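Local coordinates for protein cytochrome P450 (Novosphingobium aromaticivorans, PDB 3OFT) that binds an iron protoporphyrin IX haem and belongs to the mostly helical cytochrome P450 proteins, at residues A64-S69 with A289-D294; D9-F14 with W41-G46. One frame throughout, in Å; residues are numbered along the deposited sequence.

Interaction 1: residues A64-S69 with A289-D294; sequences AERLSS and ADVDAD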
loop_
_atom_site.group_PDB
_atom_site.type_symbol
_atom_site.label_atom_id
_atom_site.label_comp_id
_atom_site.label_asym_id
_atom_site.label_seq_id
_atom_site.Cartn_x
_atom_site.Cartn_y
_atom_site.Cartn_z
ATOM N N ALA A 64 -15.978 -6.477 -9.100
ATOM C CA ALA A 64 -15.440 -5.458 -10.004
ATOM C C ALA A 64 -16.470 -5.079 -11.060
ATOM O O ALA A 64 -16.351 -4.018 -11.667
ATOM C CB ALA A 64 -14.110 -5.914 -10.704
ATOM N N GLU A 65 -17.476 -5.934 -11.269
ATOM C CA GLU A 65 -18.488 -5.617 -12.288
ATOM C C GLU A 65 -19.462 -4.496 -11.861
ATOM O O GLU A 65 -19.723 -3.558 -12.613
ATOM C CB GLU A 65 -19.235 -6.884 -12.757
ATOM C CG GLU A 65 -20.393 -6.552 -13.770
ATOM C CD GLU A 65 -21.180 -7.765 -14.260
ATOM O OE1 GLU A 65 -21.156 -8.804 -13.561
ATOM O OE2 GLU A 65 -21.812 -7.668 -15.349
ATOM N N ARG A 66 -19.935 -4.537 -10.634
ATOM C CA ARG A 66 -20.938 -3.583 -10.204
ATOM C C ARG A 66 -20.376 -2.411 -9.402
ATOM O O ARG A 66 -21.022 -1.376 -9.308
ATOM C CB ARG A 66 -22.023 -4.304 -9.434
ATOM C CG ARG A 66 -22.717 -5.389 -10.273
ATOM C CD ARG A 66 -23.881 -5.933 -9.501
ATOM N NE ARG A 66 -23.414 -6.719 -8.347
ATOM C CZ ARG A 66 -24.201 -7.240 -7.417
ATOM N NH1 ARG A 66 -25.518 -7.047 -7.459
ATOM N NH2 ARG A 66 -23.680 -7.953 -6.432
ATOM N N LEU A 67 -19.163 -2.564 -8.864
ATOM C CA LEU A 67 -18.498 -1.485 -8.103
ATOM C C LEU A 67 -17.204 -1.125 -8.821
ATOM O O LEU A 67 -16.204 -1.837 -8.705
ATOM C CB LEU A 67 -18.220 -1.937 -6.662
ATOM C CG LEU A 67 -19.444 -2.275 -5.814
ATOM C CD1 LEU A 67 -18.941 -2.558 -4.398
ATOM C CD2 LEU A 67 -20.451 -1.117 -5.771
ATOM N N SER A 68 -17.258 -0.010 -9.543
ATOM C CA SER A 68 -16.220 0.496 -10.420
ATOM C C SER A 68 -15.101 1.084 -9.604
ATOM O O SER A 68 -15.311 1.633 -8.499
ATOM C CB SER A 68 -16.781 1.578 -11.381
ATOM O OG SER A 68 -15.776 2.266 -12.158
ATOM N N SER A 69 -13.913 0.978 -10.191
ATOM C CA SER A 69 -12.673 1.507 -9.610
ATOM C C SER A 69 -12.392 2.900 -10.139
ATOM O O SER A 69 -11.339 3.489 -9.842
ATOM C CB SER A 69 -11.483 0.608 -9.931
ATOM O OG SER A 69 -11.580 -0.599 -9.183
ATOM N N ALA A 289 -24.021 -0.294 -10.913
ATOM C CA ALA A 289 -25.291 -1.044 -10.879
ATOM C C ALA A 289 -25.685 -1.082 -9.415
ATOM O O ALA A 289 -24.815 -0.968 -8.564
ATOM C CB ALA A 289 -25.104 -2.467 -11.408
ATOM N N ASP A 290 -26.973 -1.257 -9.100
ATOM C CA ASP A 290 -27.377 -1.406 -7.686
ATOM C C ASP A 290 -26.784 -2.704 -7.128
ATOM O O ASP A 290 -26.645 -3.704 -7.869
ATOM C CB ASP A 290 -28.901 -1.453 -7.524
ATOM C CG ASP A 290 -29.600 -0.132 -7.910
ATOM O OD1 ASP A 290 -28.950 0.933 -8.062
ATOM O OD2 ASP A 290 -30.844 -0.166 -8.044
ATOM N N VAL A 291 -26.425 -2.691 -5.843
ATOM C CA VAL A 291 -25.794 -3.859 -5.204
ATOM C C VAL A 291 -26.426 -4.056 -3.841
ATOM O O VAL A 291 -26.283 -3.211 -2.953
ATOM C CB VAL A 291 -24.236 -3.683 -4.972
ATOM C CG1 VAL A 291 -23.659 -4.864 -4.140
ATOM C CG2 VAL A 291 -23.490 -3.530 -6.275
ATOM N N ASP A 292 -27.091 -5.185 -3.658
ATOM C CA ASP A 292 -27.594 -5.534 -2.345
ATOM C C ASP A 292 -26.475 -6.143 -1.533
ATOM O O ASP A 292 -25.746 -7.015 -2.045
ATOM C CB ASP A 292 -28.691 -6.581 -2.463
ATOM C CG ASP A 292 -30.011 -5.996 -2.956
ATOM O OD1 ASP A 292 -30.076 -4.773 -3.240
ATOM O OD2 ASP A 292 -30.987 -6.782 -3.062
ATOM N N ALA A 293 -26.389 -5.718 -0.270
ATOM C CA ALA A 293 -25.318 -6.105 0.625
ATOM C C ALA A 293 -25.752 -5.871 2.070
ATOM O O ALA A 293 -26.241 -4.782 2.424
ATOM C CB ALA A 293 -24.068 -5.289 0.318
ATOM N N ASP A 294 -25.555 -6.878 2.912
ATOM C CA ASP A 294 -25.844 -6.771 4.340
ATOM C C ASP A 294 -27.262 -6.258 4.654
ATOM O O ASP A 294 -27.464 -5.577 5.666
ATOM C CB ASP A 294 -24.811 -5.870 5.036
ATOM C CG ASP A 294 -24.938 -5.915 6.562
ATOM O OD1 ASP A 294 -25.098 -7.032 7.103
ATOM O OD2 ASP A 294 -24.874 -4.856 7.225
HETATM O O HOH W 1 -27.572 -7.220 -5.601
#

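Interaction 2: residues D9-F14 with W41-G46; sequences DRVVDF and WSTANG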
loop_
_atom_site.group_PDB
_atom_site.type_symbol
_atom_site.label_atom_id
_atom_site.label_comp_id
_atom_site.label_asym_id
_atom_site.label_seq_id
_atom_site.Cartn_x
_atom_site.Cartn_y
_atom_site.Cartn_z
ATOM N N ASP A 9 -30.544 3.646 11.274
ATOM C CA ASP A 9 -29.669 2.898 12.176
ATOM C C ASP A 9 -28.280 2.569 11.576
ATOM O O ASP A 9 -27.385 2.151 12.305
ATOM C CB ASP A 9 -30.361 1.633 12.703
ATOM C CG ASP A 9 -30.594 0.564 11.629
ATOM O OD1 ASP A 9 -30.848 -0.596 12.022
ATOM O OD2 ASP A 9 -30.563 0.854 10.406
ATOM N N ARG A 10 -28.124 2.779 10.264
ATOM C CA ARG A 10 -26.824 2.631 9.571
ATOM C C ARG A 10 -25.989 3.925 9.499
ATOM O O ARG A 10 -24.885 3.904 8.946
ATOM C CB ARG A 10 -27.036 2.112 8.132
ATOM C CG ARG A 10 -27.832 0.807 7.965
ATOM C CD ARG A 10 -27.188 -0.354 8.679
ATOM N NE ARG A 10 -27.856 -1.644 8.437
ATOM C CZ ARG A 10 -27.358 -2.669 7.737
ATOM N NH1 ARG A 10 -26.175 -2.587 7.133
ATOM N NH2 ARG A 10 -28.063 -3.799 7.638
ATOM N N VAL A 11 -26.482 5.045 10.027
ATOM C CA VAL A 11 -25.783 6.338 9.878
ATOM C C VAL A 11 -24.675 6.481 10.910
ATOM O O VAL A 11 -24.902 6.221 12.087
ATOM C CB VAL A 11 -26.740 7.557 9.979
ATOM C CG1 VAL A 11 -25.956 8.877 9.945
ATOM C CG2 VAL A 11 -27.790 7.521 8.874
ATOM N N VAL A 12 -23.478 6.859 10.460
ATOM C CA VAL A 12 -22.353 7.209 11.343
ATOM C C VAL A 12 -21.746 8.516 10.855
ATOM O O VAL A 12 -22.015 8.942 9.753
ATOM C CB VAL A 12 -21.242 6.125 11.391
ATOM C CG1 VAL A 12 -21.768 4.798 11.904
ATOM C CG2 VAL A 12 -20.576 5.949 10.005
ATOM N N ASP A 13 -20.899 9.145 11.654
ATOM C CA ASP A 13 -20.192 10.306 11.146
ATOM C C ASP A 13 -18.679 10.052 10.985
ATOM O O ASP A 13 -17.892 10.987 10.733
ATOM C CB ASP A 13 -20.480 11.501 12.045
ATOM C CG ASP A 13 -19.893 11.334 13.423
ATOM O OD1 ASP A 13 -19.860 12.331 14.189
ATOM O OD2 ASP A 13 -19.477 10.202 13.756
ATOM N N PHE A 14 -18.278 8.796 11.119
ATOM C CA PHE A 14 -16.890 8.341 10.879
ATOM C C PHE A 14 -16.159 9.038 9.724
ATOM O O PHE A 14 -16.581 8.918 8.572
ATOM C CB PHE A 14 -16.905 6.826 10.636
ATOM C CG PHE A 14 -15.580 6.144 10.866
ATOM C CD1 PHE A 14 -15.258 5.615 12.130
ATOM C CD2 PHE A 14 -14.676 5.982 9.817
ATOM C CE1 PHE A 14 -14.060 4.950 12.337
ATOM C CE2 PHE A 14 -13.440 5.345 10.027
ATOM C CZ PHE A 14 -13.156 4.799 11.298
ATOM N N TRP A 41 -23.394 4.164 6.636
ATOM C CA TRP A 41 -23.335 5.330 5.755
ATOM C C TRP A 41 -22.749 6.443 6.561
ATOM O O TRP A 41 -23.355 6.845 7.541
ATOM C CB TRP A 41 -24.741 5.759 5.326
ATOM C CG TRP A 41 -24.768 7.054 4.544
ATOM C CD1 TRP A 41 -25.018 8.310 5.030
ATOM C CD2 TRP A 41 -24.548 7.197 3.139
ATOM N NE1 TRP A 41 -24.964 9.241 3.994
ATOM C CE2 TRP A 41 -24.688 8.575 2.826
ATOM C CE3 TRP A 41 -24.280 6.288 2.101
ATOM C CZ2 TRP A 41 -24.552 9.066 1.530
ATOM C CZ3 TRP A 41 -24.148 6.783 0.802
ATOM C CH2 TRP A 41 -24.295 8.162 0.534
ATOM N N SER A 42 -21.578 6.959 6.171
ATOM C CA SER A 42 -20.996 8.077 6.904
ATOM C C SER A 42 -21.479 9.353 6.253
ATOM O O SER A 42 -21.526 9.448 5.031
ATOM C CB SER A 42 -19.460 8.048 6.909
ATOM O OG SER A 42 -18.946 9.248 7.465
ATOM N N THR A 43 -21.840 10.333 7.086
ATOM C CA THR A 43 -22.191 11.658 6.585
ATOM C C THR A 43 -20.972 12.536 6.267
ATOM O O THR A 43 -21.114 13.547 5.562
ATOM C CB THR A 43 -23.067 12.398 7.587
ATOM O OG1 THR A 43 -22.410 12.381 8.849
ATOM C CG2 THR A 43 -24.407 11.700 7.721
ATOM N N ALA A 44 -19.773 12.142 6.735
ATOM C CA ALA A 44 -18.570 12.944 6.485
ATOM C C ALA A 44 -18.126 12.722 5.046
ATOM O O ALA A 44 -18.613 11.790 4.367
ATOM C CB ALA A 44 -17.442 12.582 7.475
ATOM N N ASN A 45 -17.243 13.601 4.580
ATOM C CA ASN A 45 -16.612 13.509 3.255
ATOM C C ASN A 45 -17.626 13.345 2.120
ATOM O O ASN A 45 -17.445 12.516 1.221
ATOM C CB ASN A 45 -15.581 12.383 3.245
ATOM C CG ASN A 45 -14.444 12.656 4.202
ATOM O OD1 ASN A 45 -13.736 13.660 4.074
ATOM N ND2 ASN A 45 -14.317 11.824 5.214
ATOM N N GLY A 46 -18.703 14.116 2.174
ATOM C CA GLY A 46 -19.669 14.105 1.074
ATOM C C GLY A 46 -20.746 13.024 1.137
ATOM O O GLY A 46 -21.671 13.029 0.309
#

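Interaction 1: residues A64-S69 with A289-D294
The best-held polar atom between the two segments is the oxygen of water 1, gripped by two donors, one from each segment. Arg66 NH1 gives it a bond of 2.8 Å, the water lying in the plane of the guanidinium at its edge. From the other segment the backbone N of Asp292 donates to the same water oxygen over 2.9 Å. The arginine has a second, charged anchor, since its NE forms a salt bridge with Asp63 OD2, so the flat group is steered from more than one position on its rim. Its chain bends at CG-CD (chi3 -70°), which lays the guanidinium against Val291. There Val291 CG2 sits 3.8 Å above the plane, offset toward the rim, and the same methyl comes to 3.6 Å from Arg66 CB. Nearer the backbone, Arg66 CG meets Ala289 CB at 3.9 Å. Leu67 crosses Val291 at about a right angle, touching it tip to tip, CD2 to CG2, at 3.9 Å; both residues also pack on Leu60 of helix 54-62. Direct contact is thus van der Waals packing, much of it by the arginine chain and its guanidinium, with the water as the polar link. It ties an outermost strand of the mixed sheet, 67-68, to the two-stranded antiparallel sheet of 291-293 and 296-298 in this cytochrome P450 fold.

Interaction 2: residues D9-F14 with W41-G46
The flat rings of this contact turn outward from it: the indole of Trp41 packs edge-to-face with Trp49, and the Trp41 side chain also touches Val6, while the ring of Phe14 meets Trp30 with the planes about 55° apart, and the Phe14 side chain also touches Pro19 and Ile50. Trp41 CG stands anti to its backbone N (chi1 173°), carrying the indole away from 9-14, so what joins the two segments is mainly backbone. Residues 11-12 and 41-42 pair in parallel. Trp41 N donates to Arg10 O over 2.8 Å, and Val12 N answers with a nearly straight bond of 2.9 Å to Trp41 O. Next, Thr43 N reaches Val12 O at 3.0 Å, almost along the C=O axis. Ser42 CA comes to 3.1 Å from Val12 O, so that oxygen takes one hydrogen bond and one CA-H...O contact. Past the end of strand 11-12 a side chain takes over: Ser42 OG, anti to its own N (chi1 172°), gives its proton to Phe14 O at 2.6 Å, approaching from above the carbonyl plane. The same OG accepts from Ala44 N at 3.1 Å in an ST turn, which fixes the hydroxyl between two backbones. The side chains of Val11 and Thr43 cross, CG1 to CG2 at 3.9 Å. On the opposite face from Val11 and Trp41, Val12 CG2 lies 3.8 Å from Ser42 CA. The pairing closes a beta-alpha-beta unit whose middle helix, 26-31, carries Trp30, while strand 48-51 runs antiparallel along the far side of 39-42.

Along the chain interaction 2 closes before interaction 1 opens, and their centres lie about 19 Å apart on the same side of the chain's centre. Both reach one mixed six-stranded sheet, at its two outermost strands: 11-12 at one edge, 67-68 at the other. They meet directly where Arg10 NH1 forms a 2.6 Å salt bridge with Asp294 OD2, just past strand 291-293, and Ala293 and Asp294 also rest on Leu39 of strand 39-42. The salt bridge thus joins the end of strand 291-293 to the residue before strand 11-12, tying the two contacts together. The side chain of Leu67 lies about 10 Å from the haem.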